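Pumilio homolog 23 (Arabidopsis thaliana, PDB 5WZJ) binds RNA sequence-specifically through its pumilio repeats, recognising 18S rRNA, and probably regulates translation and mRNA stability through the 3'-UTRs of target mRNAs. Local coordinates at residues 118-121 with 122-126; 382-385 with 386-390; 478-481 with 482-486; 522-525 with 526-530. One frame throughout, in Å; residues are numbered along the deposited sequence.

Interaction 1: residues 118-121 with 122-126; sequences PDAY and SVIEE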
ATOM      1  N   PRO A 118     -16.740  -0.057 -26.064  1.00 41.21           N
ATOM      2  CA  PRO A 118     -16.316  -1.198 -26.886  1.00 37.73           C
ATOM      3  C   PRO A 118     -16.043  -0.827 -28.331  1.00 30.77           C
ATOM      4  O   PRO A 118     -15.224  -1.487 -28.983  1.00 35.37           O
ATOM      5  CB  PRO A 118     -17.497  -2.174 -26.768  1.00 43.04           C
ATOM      6  CG  PRO A 118     -18.199  -1.772 -25.511  1.00 46.37           C
ATOM      7  CD  PRO A 118     -18.076  -0.276 -25.481  1.00 44.60           C
ATOM      8  N   ASP A 119     -16.703   0.207 -28.855  1.00 26.65           N
ATOM      9  CA  ASP A 119     -16.420   0.664 -30.207  1.00 28.79           C
ATOM     10  C   ASP A 119     -15.027   1.267 -30.353  1.00 30.19           C
ATOM     11  O   ASP A 119     -14.560   1.429 -31.484  1.00 28.64           O
ATOM     12  CB  ASP A 119     -17.460   1.696 -30.647  1.00 41.63           C
ATOM     13  CG  ASP A 119     -18.854   1.106 -30.773  1.00 51.77           C
ATOM     14  OD1 ASP A 119     -18.978  -0.108 -31.053  1.00 48.89           O
ATOM     15  OD2 ASP A 119     -19.825   1.866 -30.592  1.00 55.87           O
ATOM     16  N   ALA A 120     -14.355   1.601 -29.255  1.00 26.01           N
ATOM     17  CA  ALA A 120     -13.067   2.284 -29.320  1.00 28.12           C
ATOM     18  C   ALA A 120     -11.878   1.333 -29.350  1.00 25.29           C
ATOM     19  O   ALA A 120     -10.742   1.801 -29.470  1.00 24.25           O
ATOM     20  CB  ALA A 120     -12.922   3.233 -28.121  1.00 16.87           C
ATOM     21  N   TYR A 121     -12.113   0.019 -29.249  1.00 25.62           N
ATOM     22  CA  TYR A 121     -11.032  -0.915 -28.953  1.00 25.26           C
ATOM     23  C   TYR A 121      -9.904  -0.827 -29.972  1.00 25.39           C
ATOM     24  O   TYR A 121      -8.738  -0.671 -29.601  1.00 24.20           O
ATOM     25  CB  TYR A 121     -11.555  -2.350 -28.886  1.00 27.01           C
ATOM     26  CG  TYR A 121     -10.481  -3.323 -28.447  1.00 25.98           C
ATOM     27  CD1 TYR A 121     -10.246  -3.541 -27.098  1.00 29.89           C
ATOM     28  CD2 TYR A 121      -9.687  -4.000 -29.377  1.00 27.71           C
ATOM     29  CE1 TYR A 121      -9.258  -4.414 -26.674  1.00 38.16           C
ATOM     30  CE2 TYR A 121      -8.686  -4.882 -28.959  1.00 34.15           C
ATOM     31  CZ  TYR A 121      -8.482  -5.076 -27.599  1.00 36.16           C
ATOM     32  OH  TYR A 121      -7.511  -5.932 -27.144  1.00 44.48           O
ATOM     33  N   SER A 122     -10.223  -0.960 -31.266  1.00 24.20           N
ATOM     34  CA  SER A 122      -9.162  -1.054 -32.267  1.00 26.62           C
ATOM     35  C   SER A 122      -8.470   0.276 -32.499  1.00 28.65           C
ATOM     36  O   SER A 122      -7.279   0.307 -32.825  1.00 23.85           O
ATOM     37  CB  SER A 122      -9.712  -1.589 -33.589  1.00 33.82           C
ATOM     38  OG  SER A 122      -9.788  -3.003 -33.530  1.00 42.15           O
ATOM     39  N   VAL A 123      -9.195   1.382 -32.368  1.00 23.60           N
ATOM     40  CA  VAL A 123      -8.559   2.683 -32.516  1.00 21.42           C
ATOM     41  C   VAL A 123      -7.571   2.921 -31.372  1.00 21.88           C
ATOM     42  O   VAL A 123      -6.459   3.414 -31.588  1.00 22.84           O
ATOM     43  CB  VAL A 123      -9.646   3.770 -32.614  1.00 22.09           C
ATOM     44  CG1 VAL A 123      -9.045   5.116 -32.629  1.00 32.15           C
ATOM     45  CG2 VAL A 123     -10.450   3.571 -33.901  1.00 30.57           C
ATOM     46  N   ILE A 124      -7.939   2.535 -30.148  1.00 20.86           N
ATOM     47  CA  ILE A 124      -7.008   2.661 -29.027  1.00 22.45           C
ATOM     48  C   ILE A 124      -5.787   1.779 -29.255  1.00 20.91           C
ATOM     49  O   ILE A 124      -4.643   2.217 -29.095  1.00 18.49           O
ATOM     50  CB  ILE A 124      -7.699   2.315 -27.697  1.00 23.41           C
ATOM     51  CG1 ILE A 124      -8.840   3.289 -27.393  1.00 23.77           C
ATOM     52  CG2 ILE A 124      -6.685   2.348 -26.555  1.00 18.57           C
ATOM     53  CD1 ILE A 124      -9.631   2.902 -26.157  1.00 20.39           C
ATOM     54  N   GLU A 125      -6.020   0.514 -29.625  1.00 18.75           N
ATOM     55  CA  GLU A 125      -4.917  -0.420 -29.825  1.00 21.21           C
ATOM     56  C   GLU A 125      -3.936   0.092 -30.868  1.00 17.73           C
ATOM     57  O   GLU A 125      -2.724  -0.056 -30.711  1.00 16.75           O
ATOM     58  CB  GLU A 125      -5.450  -1.798 -30.230  1.00 23.54           C
ATOM     59  CG  GLU A 125      -4.362  -2.836 -30.440  1.00 30.08           C
ATOM     60  CD  GLU A 125      -4.901  -4.103 -31.066  1.00 39.63           C
ATOM     61  OE1 GLU A 125      -5.520  -4.016 -32.149  1.00 41.62           O
ATOM     62  OE2 GLU A 125      -4.728  -5.179 -30.464  1.00 42.74           O
ATOM     63  N   GLU A 126      -4.441   0.698 -31.944  1.00 17.39           N
ATOM     64  CA  GLU A 126      -3.549   1.230 -32.969  1.00 19.25           C
ATOM     65  C   GLU A 126      -2.715   2.397 -32.430  1.00 25.14           C
ATOM     66  O   GLU A 126      -1.526   2.517 -32.753  1.00 19.63           O
ATOM     67  CB  GLU A 126      -4.371   1.659 -34.187  1.00 24.41           C
ATOM     68  CG  GLU A 126      -3.597   2.363 -35.286  1.00 27.35           C
ATOM     69  CD  GLU A 126      -4.505   2.792 -36.459  1.00 46.13           C
ATOM     70  OE1 GLU A 126      -5.637   3.279 -36.210  1.00 45.16           O
ATOM     71  OE2 GLU A 126      -4.086   2.634 -37.627  1.00 51.96           O
TER
HETATM   72  O   HOH W   1     -12.077   0.797 -32.685  1.00 29.95           O
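Ala-120 and Ile-124 meet where a short 3-10 segment, residues 118-120, runs into the first turn of helix 121-137. The site lies in the second pumilio repeat of the all-helical superhelix. Ala-120 O accepts from Ile-124 N at 3.0 Å, and the N-H points almost straight at the oxygen (167°). Tyr-121 O is satisfied by Glu-125 N, also at 3.0 Å, with the donor tilted somewhat from the carbonyl plane. The N-H of Val-123 is met by a water, 3.0 Å from Val-123 N. That water donates in turn to Asp-119 O, so it bridges the start of the helix to the 3-10 segment. The hydroxyl of Tyr-121 is used as well, bonded to Gly-200 O, and the Tyr-121 ring stacks with that of Phe-201.

The apolar part is small. Ile-124 CG1 lies anti to its own carbonyl carbon (chi1 -63°). With chi2 extended (175°), this brings Ile-124 CD1 back to Ala-120 CB in the 3-10 segment, 3.8 Å away. His-114 touches both side chains, Phe-201 reaches Ile-124, and Leu-77 of helix 77-87 meets Ala-120. With Ile-124 cut back to an alanine, the Ala-120 methyl would probably lose this neighbour and a gap would open beside His-114 and Phe-201. The branch also lies close to the backbone: Ile-124 CG1 is 3.2 Å from Ala-120 O.

Interaction 2: residues 382-385 with 386-390; sequences EALV and GAVCS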
ATOM      1  N   GLU A 382       5.592 -16.463  21.931  1.00 19.46           N
ATOM      2  CA  GLU A 382       6.455 -16.511  23.111  1.00 20.85           C
ATOM      3  C   GLU A 382       7.796 -15.854  22.841  1.00 23.21           C
ATOM      4  O   GLU A 382       8.355 -15.202  23.727  1.00 22.58           O
ATOM      5  CB  GLU A 382       6.656 -17.955  23.583  1.00 27.16           C
ATOM      6  CG  GLU A 382       5.410 -18.554  24.250  1.00 37.49           C
ATOM      7  CD  GLU A 382       4.963 -17.758  25.472  1.00 39.57           C
ATOM      8  OE1 GLU A 382       5.850 -17.231  26.194  1.00 32.01           O
ATOM      9  OE2 GLU A 382       3.730 -17.648  25.690  1.00 36.83           O
ATOM     10  N   ALA A 383       8.334 -16.015  21.626  1.00 22.81           N
ATOM     11  CA  ALA A 383       9.592 -15.353  21.297  1.00 23.43           C
ATOM     12  C   ALA A 383       9.447 -13.836  21.370  1.00 20.36           C
ATOM     13  O   ALA A 383      10.371 -13.135  21.805  1.00 22.45           O
ATOM     14  CB  ALA A 383      10.074 -15.786  19.909  1.00 21.39           C
ATOM     15  N   LEU A 384       8.291 -13.308  20.951  1.00 20.06           N
ATOM     16  CA  LEU A 384       8.063 -11.868  21.037  1.00 18.22           C
ATOM     17  C   LEU A 384       8.040 -11.399  22.491  1.00 21.73           C
ATOM     18  O   LEU A 384       8.659 -10.383  22.830  1.00 21.01           O
ATOM     19  CB  LEU A 384       6.761 -11.489  20.333  1.00 13.53           C
ATOM     20  CG  LEU A 384       6.387 -10.009  20.472  1.00 19.19           C
ATOM     21  CD1 LEU A 384       7.489  -9.089  19.906  1.00 21.34           C
ATOM     22  CD2 LEU A 384       5.038  -9.708  19.819  1.00 17.21           C
ATOM     23  N   VAL A 385       7.334 -12.125  23.369  1.00 22.76           N
ATOM     24  CA  VAL A 385       7.311 -11.747  24.788  1.00 22.64           C
ATOM     25  C   VAL A 385       8.723 -11.694  25.352  1.00 22.54           C
ATOM     26  O   VAL A 385       9.118 -10.719  26.004  1.00 24.98           O
ATOM     27  CB  VAL A 385       6.452 -12.717  25.614  1.00 23.27           C
ATOM     28  CG1 VAL A 385       6.478 -12.278  27.081  1.00 25.17           C
ATOM     29  CG2 VAL A 385       5.023 -12.788  25.091  1.00 24.70           C
ATOM     30  N   GLY A 386       9.494 -12.760  25.129  1.00 26.58           N
ATOM     31  CA  GLY A 386      10.839 -12.828  25.667  1.00 25.40           C
ATOM     32  C   GLY A 386      11.763 -11.779  25.089  1.00 27.24           C
ATOM     33  O   GLY A 386      12.701 -11.339  25.756  1.00 27.75           O
ATOM     34  N   ALA A 387      11.506 -11.348  23.854  1.00 24.74           N
ATOM     35  CA  ALA A 387      12.326 -10.288  23.281  1.00 27.04           C
ATOM     36  C   ALA A 387      12.067  -8.949  23.955  1.00 26.08           C
ATOM     37  O   ALA A 387      12.959  -8.094  23.994  1.00 28.79           O
ATOM     38  CB  ALA A 387      12.063 -10.166  21.780  1.00 23.10           C
ATOM     39  N   VAL A 388      10.862  -8.739  24.476  1.00 21.84           N
ATOM     40  CA  VAL A 388      10.483  -7.426  24.991  1.00 27.91           C
ATOM     41  C   VAL A 388      10.590  -7.418  26.511  1.00 31.55           C
ATOM     42  O   VAL A 388      10.874  -6.380  27.121  1.00 31.07           O
ATOM     43  CB  VAL A 388       9.065  -7.049  24.525  1.00 28.22           C
ATOM     44  CG1 VAL A 388       8.617  -5.740  25.151  1.00 27.95           C
ATOM     45  CG2 VAL A 388       9.021  -6.952  22.996  1.00 26.18           C
ATOM     46  N   CYS A 389      10.377  -8.582  27.124  1.00 25.07           N
ATOM     47  CA  CYS A 389      10.347  -8.738  28.578  1.00 27.24           C
ATOM     48  C   CYS A 389      11.366  -9.803  28.974  1.00 33.67           C
ATOM     49  O   CYS A 389      11.068 -11.000  28.927  1.00 31.28           O
ATOM     50  CB  CYS A 389       8.948  -9.120  29.044  1.00 26.87           C
ATOM     51  SG  CYS A 389       7.692  -7.938  28.525  1.00 28.81           S
ATOM     52  N   SER A 390      12.557  -9.361  29.392  1.00 38.93           N
ATOM     53  CA  SER A 390      13.656 -10.286  29.659  1.00 44.57           C
ATOM     54  C   SER A 390      13.490 -11.035  30.977  1.00 42.14           C
ATOM     55  O   SER A 390      13.937 -12.181  31.087  1.00 44.82           O
ATOM     56  CB  SER A 390      14.985  -9.533  29.657  1.00 46.09           C
ATOM     57  OG  SER A 390      15.014  -8.593  30.717  1.00 51.54           O
TER
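Leu-384 and Val-388, one turn apart, lie side by side and point the same way. Leu-384 CD1 touches Val-388 CG2 at 4.1 Å. CG2 is the valine branch set anti to its carbonyl carbon, with CG1 anti to the backbone N (chi1 175°). Val-388 CG2 also rests 3.5 Å from Leu-384 O. Next to this pair, Cys-389 CB comes to 3.4 Å from Val-385 O, while Val-385 CG1 only grazes the same carbon.

Backbone bonds set the spacing of these side chains. Gly-386 N gives a nearly straight bond to Glu-382 O (3.0 Å, 172°), and Ala-387 N bonds to Ala-383 O at 2.9 Å. The pattern then changes, because this is the C-terminal end of helix 377-388. Val-385 O takes two donors: Cys-389 N at 2.7 Å, close to the line of the carbonyl, and Val-388 N at 3.0 Å, well above the carbonyl plane. Leu-384 O accepts weakly from Ala-387 N and from Val-388 N. Cys-389 is the first residue to leave helical angles.

Neighbouring helices of the superhelix enclose the apolar side chains. Leu-355 of helix 351-356 touches both Leu-384 and Val-388, Ile-398 covers Val-388 and Cys-389, and Tyr-447 packs on Leu-384 and Val-385. Farther out, Arg-395 forms a salt bridge with Glu-382 OE1, and Arg-401 NH1 bonds to Val-388 O.

Interaction 3: residues 478-481 with 482-486; sequences SDAA and TKQKR
Gln-484, in the first turn of a helix, reaches back to grip Ala-481 in the loop before it. Gln-484 OE1 accepts from Ala-481 N at 3.1 Å, the donor tilted 19° from the amide carbonyl plane. Gln-484 OE1 also lies 3.6 Å from Ala-481 CB. Lys-485 lies fully extended beyond CG, which takes Lys-485 NZ to Ser-478 O at 2.7 Å. NZ also bonds to Leu-476 O, so the ammonium ties the end of helix 468-477 to the next helix.

This is the junction between helices 468-477 and 482-490, within residues of the seventh pumilio repeat. Ala-481 sits at the N-cap of helix 482-490, and Ala-481 O receives Lys-485 N at 3.1 Å. Ser-478 OG forms an ST turn with Ala-480 N and also bonds to Phe-475 O. Ala-480 is buried against Phe-475 and Ile-448.

A leucine in place of Gln-484 would probably leave Ala-481 N without its side-chain acceptor, so that this one tie of loop to helix goes.

The other side is looser. Lys-483 CG is 4.5 Å from Ala-481 CB, and beyond it the Lys-483 chain runs off from the loop. Thr-482 and Lys-483 are both exposed.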
ATOM      1  N   SER A 478     -11.347 -10.907  19.535  1.00 25.20           N
ATOM      2  CA  SER A 478     -10.599 -12.146  19.704  1.00 23.80           C
ATOM      3  C   SER A 478     -11.488 -13.211  20.340  1.00 25.85           C
ATOM      4  O   SER A 478     -12.638 -12.960  20.701  1.00 21.21           O
ATOM      5  CB  SER A 478      -9.365 -11.906  20.571  1.00 22.19           C
ATOM      6  OG  SER A 478      -9.749 -11.677  21.921  1.00 22.08           O
ATOM      7  N   ASP A 479     -10.956 -14.422  20.521  1.00 21.68           N
ATOM      8  CA  ASP A 479     -11.684 -15.390  21.332  1.00 36.73           C
ATOM      9  C   ASP A 479     -11.183 -15.423  22.782  1.00 32.48           C
ATOM     10  O   ASP A 479     -11.247 -16.466  23.438  1.00 31.07           O
ATOM     11  CB  ASP A 479     -11.664 -16.784  20.691  1.00 41.22           C
ATOM     12  CG  ASP A 479     -10.311 -17.454  20.759  1.00 40.61           C
ATOM     13  OD1 ASP A 479      -9.307 -16.746  20.933  1.00 36.88           O
ATOM     14  OD2 ASP A 479     -10.253 -18.697  20.626  1.00 42.48           O
ATOM     15  N   ALA A 480     -10.694 -14.295  23.301  1.00 22.55           N
ATOM     16  CA  ALA A 480     -10.542 -14.173  24.749  1.00 17.92           C
ATOM     17  C   ALA A 480     -11.903 -14.355  25.425  1.00 19.12           C
ATOM     18  O   ALA A 480     -12.957 -14.195  24.803  1.00 21.32           O
ATOM     19  CB  ALA A 480      -9.946 -12.816  25.113  1.00 18.10           C
ATOM     20  N   ALA A 481     -11.881 -14.670  26.722  1.00 20.49           N
ATOM     21  CA  ALA A 481     -13.135 -14.909  27.434  1.00 25.97           C
ATOM     22  C   ALA A 481     -13.946 -13.623  27.569  1.00 24.34           C
ATOM     23  O   ALA A 481     -13.401 -12.517  27.661  1.00 21.22           O
ATOM     24  CB  ALA A 481     -12.870 -15.500  28.823  1.00 28.54           C
ATOM     25  N   THR A 482     -15.272 -13.779  27.588  1.00 21.00           N
ATOM     26  CA  THR A 482     -16.148 -12.613  27.671  1.00 26.15           C
ATOM     27  C   THR A 482     -15.947 -11.860  28.981  1.00 22.26           C
ATOM     28  O   THR A 482     -16.052 -10.631  29.012  1.00 22.18           O
ATOM     29  CB  THR A 482     -17.616 -13.040  27.522  1.00 31.94           C
ATOM     30  OG1 THR A 482     -17.891 -14.080  28.462  1.00 37.65           O
ATOM     31  CG2 THR A 482     -17.885 -13.574  26.130  1.00 28.08           C
ATOM     32  N   LYS A 483     -15.643 -12.573  30.072  1.00 18.48           N
ATOM     33  CA  LYS A 483     -15.369 -11.883  31.326  1.00 21.77           C
ATOM     34  C   LYS A 483     -14.117 -11.007  31.217  1.00 15.24           C
ATOM     35  O   LYS A 483     -14.054  -9.930  31.822  1.00 19.48           O
ATOM     36  CB  LYS A 483     -15.242 -12.913  32.462  1.00 25.85           C
ATOM     37  CG  LYS A 483     -13.816 -13.448  32.673  1.00 37.71           C
ATOM     38  CD  LYS A 483     -13.770 -14.831  33.303  1.00 42.47           C
ATOM     39  CE  LYS A 483     -14.478 -14.875  34.640  1.00 50.72           C
ATOM     40  NZ  LYS A 483     -14.523 -16.275  35.157  1.00 52.12           N
ATOM     41  N   GLN A 484     -13.122 -11.446  30.440  1.00 14.96           N
ATOM     42  CA  GLN A 484     -11.910 -10.661  30.242  1.00 19.35           C
ATOM     43  C   GLN A 484     -12.201  -9.415  29.418  1.00 18.72           C
ATOM     44  O   GLN A 484     -11.704  -8.324  29.731  1.00 16.41           O
ATOM     45  CB  GLN A 484     -10.837 -11.536  29.577  1.00 16.19           C
ATOM     46  CG  GLN A 484     -10.351 -12.685  30.499  1.00 24.01           C
ATOM     47  CD  GLN A 484      -9.391 -13.672  29.817  1.00 25.79           C
ATOM     48  OE1 GLN A 484      -9.599 -14.061  28.668  1.00 20.27           O
ATOM     49  NE2 GLN A 484      -8.336 -14.076  30.532  1.00 30.34           N
ATOM     50  N   LYS A 485     -13.025  -9.557  28.377  1.00 17.18           N
ATOM     51  CA  LYS A 485     -13.464  -8.397  27.607  1.00 17.45           C
ATOM     52  C   LYS A 485     -14.251  -7.438  28.480  1.00 16.46           C
ATOM     53  O   LYS A 485     -14.012  -6.228  28.456  1.00 19.48           O
ATOM     54  CB  LYS A 485     -14.318  -8.845  26.413  1.00 15.79           C
ATOM     55  CG  LYS A 485     -13.599  -9.835  25.490  1.00 20.57           C
ATOM     56  CD  LYS A 485     -14.402 -10.136  24.221  1.00 21.57           C
ATOM     57  CE  LYS A 485     -13.621 -11.083  23.305  1.00 23.30           C
ATOM     58  NZ  LYS A 485     -14.426 -11.547  22.151  1.00 21.74           N
ATOM     59  N   ARG A 486     -15.205  -7.971  29.255  1.00 16.88           N
ATOM     60  CA  ARG A 486     -16.007  -7.132  30.144  1.00 22.62           C
ATOM     61  C   ARG A 486     -15.129  -6.365  31.134  1.00 17.44           C
ATOM     62  O   ARG A 486     -15.353  -5.176  31.388  1.00 18.44           O
ATOM     63  CB  ARG A 486     -17.038  -8.006  30.881  1.00 22.58           C
ATOM     64  CG  ARG A 486     -17.897  -7.270  31.926  1.00 32.31           C
ATOM     65  CD  ARG A 486     -19.058  -8.143  32.491  1.00 35.48           C
ATOM     66  NE  ARG A 486     -18.617  -9.212  33.400  1.00 31.80           N
ATOM     67  CZ  ARG A 486     -18.640 -10.518  33.107  1.00 39.83           C
ATOM     68  NH1 ARG A 486     -19.081 -10.939  31.922  1.00 32.33           N
ATOM     69  NH2 ARG A 486     -18.231 -11.417  33.999  1.00 31.89           N
TER

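Interaction 4: residues 522-525 with 526-530; sequences EAIA and SELLD
Ser-526 N bonds to Glu-522 O at 2.8 Å, the shortest of four successive backbone bonds across this turn. Leu-528 N to Ile-524 O is the straightest of them, at 3.0 Å and 163°. Glu-527 N to Ala-523 O and Leu-529 N to Ala-525 O complete the set. The carboxylate of Glu-527 is held from outside, at the start of helix 496-501: OE1 accepts from Gly-494 N and OE2 from Phe-496 N. Glu-527 CG lies anti to the carbonyl carbon (chi1 -70°). This torsion lays Glu-527 CG beside the backbone N, 3.4 Å from Ala-523 O, and the extended chain then carries the carboxylate out to those two donors.

The four bonds are the i to i+4 ladder of an alpha-helix, helix 518-530 of the pumilio superhelix. Its apolar side faces neighbouring helices and a loop. Ile-524 CG2 and Leu-528 CG approach to 4.4 Å, a loose touch. Leu-528 CG is nearer the backbone, 3.4 Å from Ile-524 O. Val-509 of helix 503-514 and Leu-548 of the loop pack on both side chains, while Phe-513 and Phe-496 add to the cover of Ile-524.

Ser-526 CB sits 3.3 Å from Glu-522 O. Helix 550-555 covers Ala-525, Ser-526 and Leu-529: Ile-550 meets Ala-525, and Tyr-553 touches Ser-526 and Leu-529.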
ATOM      1  N   GLU A 522     -26.474   0.461  28.641  1.00 21.57           N
ATOM      2  CA  GLU A 522     -27.141   1.619  29.209  1.00 24.67           C
ATOM      3  C   GLU A 522     -26.140   2.640  29.733  1.00 27.64           C
ATOM      4  O   GLU A 522     -26.321   3.849  29.543  1.00 23.83           O
ATOM      5  CB  GLU A 522     -28.091   1.177  30.318  1.00 30.25           C
ATOM      6  CG  GLU A 522     -28.889   2.318  30.874  1.00 36.92           C
ATOM      7  CD  GLU A 522     -30.064   1.869  31.711  1.00 38.50           C
ATOM      8  OE1 GLU A 522     -30.219   0.646  31.941  1.00 38.48           O
ATOM      9  OE2 GLU A 522     -30.834   2.759  32.130  1.00 38.79           O
ATOM     10  N   ALA A 523     -25.074   2.179  30.394  1.00 26.08           N
ATOM     11  CA  ALA A 523     -24.054   3.107  30.874  1.00 26.21           C
ATOM     12  C   ALA A 523     -23.397   3.861  29.719  1.00 25.01           C
ATOM     13  O   ALA A 523     -23.218   5.081  29.790  1.00 27.81           O
ATOM     14  CB  ALA A 523     -23.002   2.357  31.699  1.00 26.64           C
ATOM     15  N   ILE A 524     -23.049   3.155  28.639  1.00 21.73           N
ATOM     16  CA  ILE A 524     -22.473   3.822  27.469  1.00 21.31           C
ATOM     17  C   ILE A 524     -23.470   4.812  26.874  1.00 27.30           C
ATOM     18  O   ILE A 524     -23.112   5.939  26.508  1.00 25.67           O
ATOM     19  CB  ILE A 524     -22.030   2.787  26.418  1.00 23.84           C
ATOM     20  CG1 ILE A 524     -20.825   1.980  26.909  1.00 15.93           C
ATOM     21  CG2 ILE A 524     -21.706   3.486  25.082  1.00 23.76           C
ATOM     22  CD1 ILE A 524     -20.598   0.712  26.092  1.00 19.26           C
ATOM     23  N   ALA A 525     -24.730   4.390  26.733  1.00 23.42           N
ATOM     24  CA  ALA A 525     -25.740   5.265  26.141  1.00 24.16           C
ATOM     25  C   ALA A 525     -25.931   6.515  26.985  1.00 30.28           C
ATOM     26  O   ALA A 525     -26.072   7.626  26.454  1.00 33.93           O
ATOM     27  CB  ALA A 525     -27.058   4.507  25.983  1.00 22.22           C
ATOM     28  N   SER A 526     -25.910   6.349  28.306  1.00 23.05           N
ATOM     29  CA  SER A 526     -26.029   7.479  29.215  1.00 29.03           C
ATOM     30  C   SER A 526     -24.868   8.457  29.043  1.00 33.09           C
ATOM     31  O   SER A 526     -25.056   9.679  29.110  1.00 29.70           O
ATOM     32  CB  SER A 526     -26.099   6.946  30.648  1.00 34.15           C
ATOM     33  OG  SER A 526     -26.245   7.989  31.587  1.00 41.85           O
ATOM     34  N   GLU A 527     -23.654   7.940  28.819  1.00 27.77           N
ATOM     35  CA  GLU A 527     -22.506   8.825  28.657  1.00 27.80           C
ATOM     36  C   GLU A 527     -22.569   9.589  27.336  1.00 28.15           C
ATOM     37  O   GLU A 527     -22.234  10.780  27.288  1.00 32.97           O
ATOM     38  CB  GLU A 527     -21.205   8.028  28.769  1.00 22.69           C
ATOM     39  CG  GLU A 527     -20.947   7.531  30.183  1.00 23.13           C
ATOM     40  CD  GLU A 527     -19.586   6.864  30.343  1.00 24.63           C
ATOM     41  OE1 GLU A 527     -19.493   5.857  31.083  1.00 28.78           O
ATOM     42  OE2 GLU A 527     -18.609   7.345  29.736  1.00 25.58           O
ATOM     43  N   LEU A 528     -22.995   8.932  26.253  1.00 23.38           N
ATOM     44  CA  LEU A 528     -23.120   9.648  24.984  1.00 26.98           C
ATOM     45  C   LEU A 528     -24.218  10.701  25.054  1.00 35.57           C
ATOM     46  O   LEU A 528     -24.125  11.748  24.399  1.00 36.05           O
ATOM     47  CB  LEU A 528     -23.408   8.680  23.839  1.00 26.32           C
ATOM     48  CG  LEU A 528     -22.388   7.569  23.567  1.00 35.15           C
ATOM     49  CD1 LEU A 528     -22.524   7.050  22.149  1.00 28.29           C
ATOM     50  CD2 LEU A 528     -20.977   8.045  23.846  1.00 35.78           C
ATOM     51  N   LEU A 529     -25.264  10.434  25.836  1.00 29.26           N
ATOM     52  CA  LEU A 529     -26.329  11.410  26.022  1.00 35.55           C
ATOM     53  C   LEU A 529     -25.782  12.728  26.567  1.00 38.32           C
ATOM     54  O   LEU A 529     -26.180  13.806  26.113  1.00 36.98           O
ATOM     55  CB  LEU A 529     -27.391  10.817  26.949  1.00 35.76           C
ATOM     56  CG  LEU A 529     -28.769  11.462  27.028  1.00 44.33           C
ATOM     57  CD1 LEU A 529     -29.264  11.856  25.642  1.00 45.46           C
ATOM     58  CD2 LEU A 529     -29.725  10.485  27.695  1.00 43.22           C
ATOM     59  N   ASP A 530     -24.840  12.663  27.513  1.00 36.61           N
ATOM     60  CA  ASP A 530     -24.283  13.876  28.104  1.00 43.53           C
ATOM     61  C   ASP A 530     -23.515  14.731  27.104  1.00 41.37           C
ATOM     62  O   ASP A 530     -23.361  15.933  27.332  1.00 45.73           O
ATOM     63  CB  ASP A 530     -23.360  13.527  29.270  1.00 49.49           C
ATOM     64  CG  ASP A 530     -24.116  13.000  30.472  1.00 60.69           C
ATOM     65  OD1 ASP A 530     -25.271  13.421  30.689  1.00 60.15           O
ATOM     66  OD2 ASP A 530     -23.546  12.163  31.206  1.00 66.90           O
TER

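In the fold
All four contacts are local and lie on or at the ends of different helices of one pumilio superhelix. Interaction 2 is the most buried; the other three are partly buried, and interaction 3 has the most exposed residues. Interactions 1 and 3 mark helix starts, the first with a bridging water, the third with side-chain amide and ammonium groups. Interaction 2 lies at a helix end, where bonds double up, whereas interaction 4 keeps a regular ladder. Helix 445-453 packs against both interactions 2 and 3, whose centres are about 23 Å apart. Interaction 4 follows, about 22 Å from interaction 3, centre to centre. Interaction 1 stands apart, about 60 Å from interaction 2 between centres.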